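Local coordinates for protein 3-methylaspartate ammonia-lyase (Citrobacter amalonaticus, PDB 1KKO) that catalyses the reversible, magnesium-dependent anti elimination of ammonia from L-threo-3-methylaspartate to give mesaconate, at residues Ile90-Leu93 against Asn94-Lys98; Cys361-Thr364 against Glu365-Arg369. All coordinates share one frame; numbering follows the deposited sequence.

Interaction 1 (Ile90-Leu93 against Asn94-Lys98); sequences IPFL and NDHIK
N94 starts the second half of this helical stretch, its amide bonded to I90 O at 3.0 Å while its side chain runs beside that of I90, ND2 lying 3.6 Å from the methyl CG2. At D95 the amide reaches P91 O; P91 itself, whose ring nitrogen cannot donate to the turn before, kinks the helix and sits on an exposed side that suits it. H96 bonds through N to F92 O and sends its imidazole edge against the phenyl face in a T-shaped pair, centroids 4.8 Å apart and planes at 66°. With F92 CG anti to the backbone N (chi1 175°), the phenyl ring is brought under ND1, which stands 3.4 Å from CD2. I97 packs its CG1 on L93 CD2 at 3.8 Å. K98 closes a wider pi-type turn: its N and that of I97 both donate to L93 O, each at 2.9 Å. Its chain, bent at chi3 (1°), curls back so that NZ meets N94 OD1 at 2.6 Å, from above the amide plane. Apolar L93 and I97 are thus buried against F8 and, through V130 and L134, helix 128-146; the N94-K98 bond and F92-H96 pair join partly exposed residues, and charged D95 is exposed.

Interaction 2 (Cys361-Thr364 against Glu365-Arg369); sequences CNET and EISAR. With SO4 (sulfate ion), chain C.
S367 OG works in two directions at once, giving its proton to E363 OE2 at 2.6 Å and accepting T364 N at 3.0 Å. The second bond is half of a capping box at the start of helix 365-378, in the TIM-barrel domain of this enolase-superfamily enzyme; the other half is S367 N to T364 OG1, nearly straight at 170°. Threonine and serine suit these places because a short hydroxyl can turn back to a nearby amide. Both hydroxyls lie between their own backbone N and carbonyl carbon. T364 OG1 is also hydrogen-bonded to D68, and E365 forms a salt bridge with R404 of the second subunit. The chain of E363, extended beyond CG, brings its carboxylate to S367, where OE2 uses its anti lone pair; Y132 shares OE2, and K386 pairs with OE1, which would probably favour the ionised form of this buried acid. Upstream, C361 belongs to the substrate-binding site, where a sulfate, probably from the crystallisation liquor, is also held by T360, Q172 and the proton acceptor K331. There C361 N donates to sulfate O3 at 2.7 Å, with an angle of 171°.

Overall arrangement
From the N terminus, the chain first lays down strands 3-18 and 47-59, and helix 86-101, which carries interaction 1, packs on both of them and on helix 128-146. Interaction 2 comes much later, where the loop after barrel strand 354-357 passes into helix 365-378. Each contact joins two consecutive segments, between residues a turn or so apart, so neither closes a long loop; they follow in series without nesting or crossing. The centres of interactions 1 and 2 lie about 22 Å apart, and the two do not touch. Helix 128-146 meets both: V130 and L134 face residues 90-98, while Y132 and Q136 meet residues 361-369, joining the N-terminal domain to the barrel beside the active site.

Interaction 1 (Ile90-Leu93 against Asn94-Lys98)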
ATOM      1  N   ILE A  90      -3.160   4.207 -23.293  1.00 19.10           N
ATOM      2  CA  ILE A  90      -3.463   2.820 -23.631  1.00 18.78           C
ATOM      3  C   ILE A  90      -3.419   2.603 -25.159  1.00 18.34           C
ATOM      4  O   ILE A  90      -2.691   1.740 -25.640  1.00 17.35           O
ATOM      5  CB  ILE A  90      -4.806   2.355 -22.991  1.00 19.36           C
ATOM      6  CG1 ILE A  90      -4.671   2.232 -21.469  1.00 20.12           C
ATOM      7  CG2 ILE A  90      -5.240   1.011 -23.556  1.00 19.64           C
ATOM      8  CD1 ILE A  90      -3.754   1.123 -21.041  1.00 20.25           C
ATOM      9  N   PRO A  91      -4.170   3.386 -25.931  1.00 19.15           N
ATOM     10  CA  PRO A  91      -4.129   3.239 -27.392  1.00 19.22           C
ATOM     11  C   PRO A  91      -2.743   3.501 -27.966  1.00 18.86           C
ATOM     12  O   PRO A  91      -2.308   2.785 -28.869  1.00 19.25           O
ATOM     13  CB  PRO A  91      -5.116   4.303 -27.896  1.00 19.40           C
ATOM     14  CG  PRO A  91      -5.872   4.747 -26.749  1.00 20.07           C
ATOM     15  CD  PRO A  91      -5.120   4.424 -25.505  1.00 19.53           C
ATOM     16  N   PHE A  92      -2.069   4.517 -27.438  1.00 18.73           N
ATOM     17  CA  PHE A  92      -0.716   4.871 -27.856  1.00 18.59           C
ATOM     18  C   PHE A  92       0.211   3.665 -27.679  1.00 17.71           C
ATOM     19  O   PHE A  92       0.963   3.297 -28.580  1.00 17.93           O
ATOM     20  CB  PHE A  92      -0.230   6.071 -27.031  1.00 19.32           C
ATOM     21  CG  PHE A  92       1.208   6.460 -27.279  1.00 20.52           C
ATOM     22  CD1 PHE A  92       2.239   5.835 -26.598  1.00 21.10           C
ATOM     23  CD2 PHE A  92       1.522   7.487 -28.165  1.00 21.90           C
ATOM     24  CE1 PHE A  92       3.551   6.192 -26.815  1.00 21.53           C
ATOM     25  CE2 PHE A  92       2.835   7.854 -28.382  1.00 21.90           C
ATOM     26  CZ  PHE A  92       3.847   7.213 -27.711  1.00 21.80           C
ATOM     27  N   LEU A  93       0.158   3.034 -26.510  1.00 16.87           N
ATOM     28  CA  LEU A  93       1.028   1.893 -26.234  1.00 16.29           C
ATOM     29  C   LEU A  93       0.682   0.676 -27.087  1.00 16.55           C
ATOM     30  O   LEU A  93       1.577  -0.010 -27.600  1.00 16.08           O
ATOM     31  CB  LEU A  93       0.971   1.544 -24.747  1.00 16.03           C
ATOM     32  CG  LEU A  93       1.562   2.618 -23.829  1.00 16.29           C
ATOM     33  CD1 LEU A  93       1.108   2.395 -22.379  1.00 16.69           C
ATOM     34  CD2 LEU A  93       3.080   2.645 -23.930  1.00 17.66           C
ATOM     35  N   ASN A  94      -0.606   0.398 -27.247  1.00 16.84           N
ATOM     36  CA  ASN A  94      -1.012  -0.741 -28.061  1.00 18.04           C
ATOM     37  C   ASN A  94      -0.590  -0.543 -29.518  1.00 19.08           C
ATOM     38  O   ASN A  94      -0.093  -1.464 -30.156  1.00 19.63           O
ATOM     39  CB  ASN A  94      -2.520  -0.986 -27.951  1.00 18.65           C
ATOM     40  CG  ASN A  94      -2.904  -1.633 -26.633  1.00 19.24           C
ATOM     41  OD1 ASN A  94      -2.183  -2.483 -26.118  1.00 20.64           O
ATOM     42  ND2 ASN A  94      -4.045  -1.244 -26.087  1.00 19.67           N
ATOM     43  N   ASP A  95      -0.734   0.678 -30.014  1.00 19.59           N
ATOM     44  CA  ASP A  95      -0.418   0.991 -31.409  1.00 20.75           C
ATOM     45  C   ASP A  95       1.075   1.066 -31.700  1.00 20.61           C
ATOM     46  O   ASP A  95       1.555   0.514 -32.698  1.00 22.20           O
ATOM     47  CB  ASP A  95      -1.014   2.348 -31.785  1.00 21.29           C
ATOM     48  CG  ASP A  95      -2.525   2.331 -31.880  1.00 23.81           C
ATOM     49  OD1 ASP A  95      -3.124   1.238 -31.850  1.00 25.02           O
ATOM     50  OD2 ASP A  95      -3.188   3.386 -31.985  1.00 27.04           O
ATOM     51  N   HIS A  96       1.811   1.764 -30.839  1.00 19.94           N
ATOM     52  CA  HIS A  96       3.197   2.095 -31.127  1.00 19.33           C
ATOM     53  C   HIS A  96       4.235   1.265 -30.405  1.00 18.45           C
ATOM     54  O   HIS A  96       5.372   1.185 -30.848  1.00 19.69           O
ATOM     55  CB  HIS A  96       3.463   3.547 -30.738  1.00 20.02           C
ATOM     56  CG  HIS A  96       2.673   4.543 -31.521  1.00 21.06           C
ATOM     57  ND1 HIS A  96       1.876   5.497 -30.926  1.00 23.35           N
ATOM     58  CD2 HIS A  96       2.577   4.753 -32.855  1.00 21.63           C
ATOM     59  CE1 HIS A  96       1.312   6.239 -31.861  1.00 22.70           C
ATOM     60  NE2 HIS A  96       1.722   5.810 -33.041  1.00 23.69           N
ATOM     61  N   ILE A  97       3.873   0.684 -29.267  1.00 16.63           N
ATOM     62  CA  ILE A  97       4.863   0.000 -28.461  1.00 15.81           C
ATOM     63  C   ILE A  97       4.703  -1.514 -28.441  1.00 15.34           C
ATOM     64  O   ILE A  97       5.693  -2.231 -28.466  1.00 15.06           O
ATOM     65  CB  ILE A  97       4.867   0.609 -27.038  1.00 15.56           C
ATOM     66  CG1 ILE A  97       5.158   2.118 -27.102  1.00 15.80           C
ATOM     67  CG2 ILE A  97       5.875  -0.107 -26.153  1.00 14.45           C
ATOM     68  CD1 ILE A  97       6.492   2.494 -27.778  1.00 16.58           C
ATOM     69  N   LYS A  98       3.469  -1.997 -28.396  1.00 15.43           N
ATOM     70  CA  LYS A  98       3.243  -3.438 -28.423  1.00 16.12           C
ATOM     71  C   LYS A  98       4.040  -4.159 -29.536  1.00 16.04           C
ATOM     72  O   LYS A  98       4.684  -5.161 -29.263  1.00 15.97           O
ATOM     73  CB  LYS A  98       1.751  -3.743 -28.523  1.00 16.73           C
ATOM     74  CG  LYS A  98       1.422  -5.230 -28.518  1.00 19.32           C
ATOM     75  CD  LYS A  98      -0.081  -5.527 -28.584  1.00 23.25           C
ATOM     76  CE  LYS A  98      -0.948  -4.295 -28.660  1.00 26.74           C
ATOM     77  NZ  LYS A  98      -2.175  -4.469 -27.839  1.00 29.16           N
TER

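Interaction 2 (Cys361-Thr364 against Glu365-Arg369)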
ATOM      1  N   CYS A 361       4.937   9.212  -3.739  1.00 10.15           N
ATOM      2  CA  CYS A 361       3.753   8.567  -3.185  1.00 10.18           C
ATOM      3  C   CYS A 361       2.796   8.131  -4.290  1.00  9.95           C
ATOM      4  O   CYS A 361       1.975   7.251  -4.079  1.00 10.01           O
ATOM      5  CB  CYS A 361       3.006   9.492  -2.223  1.00 10.51           C
ATOM      6  SG  CYS A 361       2.422  11.045  -2.918  1.00 11.81           S
ATOM      7  N   ASN A 362       2.929   8.716  -5.476  1.00  9.38           N
ATOM      8  CA  ASN A 362       1.989   8.477  -6.558  1.00  9.55           C
ATOM      9  C   ASN A 362       2.385   7.375  -7.521  1.00  9.53           C
ATOM     10  O   ASN A 362       1.879   7.337  -8.625  1.00 10.55           O
ATOM     11  CB  ASN A 362       1.728   9.758  -7.350  1.00  9.75           C
ATOM     12  CG  ASN A 362       0.497   9.656  -8.214  1.00 10.63           C
ATOM     13  OD1 ASN A 362      -0.527   9.101  -7.791  1.00 10.66           O
ATOM     14  ND2 ASN A 362       0.581  10.200  -9.422  1.00 11.63           N
ATOM     15  N   GLU A 363       3.258   6.466  -7.108  1.00  9.46           N
ATOM     16  CA  GLU A 363       3.604   5.345  -7.961  1.00  9.38           C
ATOM     17  C   GLU A 363       2.893   4.088  -7.448  1.00  9.01           C
ATOM     18  O   GLU A 363       1.800   4.208  -6.898  1.00  9.60           O
ATOM     19  CB  GLU A 363       5.111   5.231  -8.216  1.00  9.61           C
ATOM     20  CG  GLU A 363       6.021   5.065  -7.023  1.00 10.32           C
ATOM     21  CD  GLU A 363       7.474   5.097  -7.478  1.00 10.42           C
ATOM     22  OE1 GLU A 363       8.211   6.053  -7.140  1.00 10.85           O
ATOM     23  OE2 GLU A 363       7.873   4.157  -8.185  1.00 10.88           O
ATOM     24  N   THR A 364       3.447   2.898  -7.673  1.00  9.02           N
ATOM     25  CA  THR A 364       2.696   1.668  -7.413  1.00  9.47           C
ATOM     26  C   THR A 364       3.475   0.651  -6.613  1.00  8.87           C
ATOM     27  O   THR A 364       4.651   0.803  -6.340  1.00  9.09           O
ATOM     28  CB  THR A 364       2.250   0.979  -8.711  1.00  9.70           C
ATOM     29  OG1 THR A 364       3.389   0.360  -9.341  1.00  9.70           O
ATOM     30  CG2 THR A 364       1.673   1.956  -9.710  1.00 10.48           C
ATOM     31  N   GLU A 365       2.789  -0.422  -6.248  1.00  9.47           N
ATOM     32  CA  GLU A 365       3.420  -1.510  -5.532  1.00  9.64           C
ATOM     33  C   GLU A 365       4.474  -2.184  -6.400  1.00  9.33           C
ATOM     34  O   GLU A 365       5.522  -2.587  -5.907  1.00 10.15           O
ATOM     35  CB  GLU A 365       2.377  -2.494  -4.984  1.00 10.31           C
ATOM     36  CG  GLU A 365       1.961  -3.679  -5.854  1.00 11.13           C
ATOM     37  CD  GLU A 365       1.100  -3.361  -7.064  1.00 11.33           C
ATOM     38  OE1 GLU A 365       1.022  -2.195  -7.502  1.00 11.81           O
ATOM     39  OE2 GLU A 365       0.514  -4.325  -7.602  1.00 11.82           O
ATOM     40  N   ILE A 366       4.204  -2.298  -7.695  1.00  9.49           N
ATOM     41  CA  ILE A 366       5.151  -2.931  -8.606  1.00  9.58           C
ATOM     42  C   ILE A 366       6.355  -2.040  -8.845  1.00  9.01           C
ATOM     43  O   ILE A 366       7.482  -2.516  -8.852  1.00  9.72           O
ATOM     44  CB  ILE A 366       4.477  -3.286  -9.944  1.00  9.77           C
ATOM     45  CG1 ILE A 366       3.469  -4.412  -9.727  1.00 10.96           C
ATOM     46  CG2 ILE A 366       5.523  -3.654 -10.991  1.00 10.39           C
ATOM     47  CD1 ILE A 366       2.695  -4.810 -10.939  1.00 11.44           C
ATOM     48  N   SER A 367       6.146  -0.749  -9.048  1.00  9.22           N
ATOM     49  CA  SER A 367       7.286   0.126  -9.304  1.00  9.27           C
ATOM     50  C   SER A 367       8.160   0.192  -8.062  1.00  8.95           C
ATOM     51  O   SER A 367       9.388   0.139  -8.154  1.00  9.28           O
ATOM     52  CB  SER A 367       6.842   1.502  -9.798  1.00  9.60           C
ATOM     53  OG  SER A 367       6.152   2.245  -8.805  1.00  9.99           O
ATOM     54  N   ALA A 368       7.549   0.278  -6.885  1.00  9.30           N
ATOM     55  CA  ALA A 368       8.313   0.313  -5.648  1.00  9.54           C
ATOM     56  C   ALA A 368       9.083  -0.987  -5.442  1.00  9.68           C
ATOM     57  O   ALA A 368      10.259  -0.959  -5.075  1.00 10.16           O
ATOM     58  CB  ALA A 368       7.412   0.568  -4.456  1.00  9.78           C
ATOM     59  N   ARG A 369       8.435  -2.121  -5.669  1.00 10.30           N
ATOM     60  CA  ARG A 369       9.083  -3.406  -5.488  1.00 10.70           C
ATOM     61  C   ARG A 369      10.282  -3.516  -6.432  1.00 10.42           C
ATOM     62  O   ARG A 369      11.344  -4.021  -6.059  1.00 11.42           O
ATOM     63  CB  ARG A 369       8.067  -4.520  -5.739  1.00 11.58           C
ATOM     64  CG  ARG A 369       8.547  -5.888  -5.412  1.00 12.91           C
ATOM     65  CD  ARG A 369       7.464  -6.908  -5.532  1.00 11.78           C
ATOM     66  NE  ARG A 369       7.026  -7.101  -6.909  1.00 11.51           N
ATOM     67  CZ  ARG A 369       5.774  -7.026  -7.338  1.00 11.79           C
ATOM     68  NH1 ARG A 369       4.776  -6.698  -6.522  1.00 12.07           N
ATOM     69  NH2 ARG A 369       5.527  -7.257  -8.608  1.00 12.78           N
TER
HETATM   70  S   SO4 C3001       6.155  12.915  -3.778  1.00 15.80           S
HETATM   71  O1  SO4 C3001       5.915  12.716  -5.229  1.00 16.05           O
HETATM   72  O2  SO4 C3001       5.301  14.118  -3.453  1.00 17.86           O
HETATM   73  O3  SO4 C3001       5.713  11.749  -3.022  1.00 15.54           O
HETATM   74  O4  SO4 C3001       7.562  13.236  -3.437  1.00 18.43           O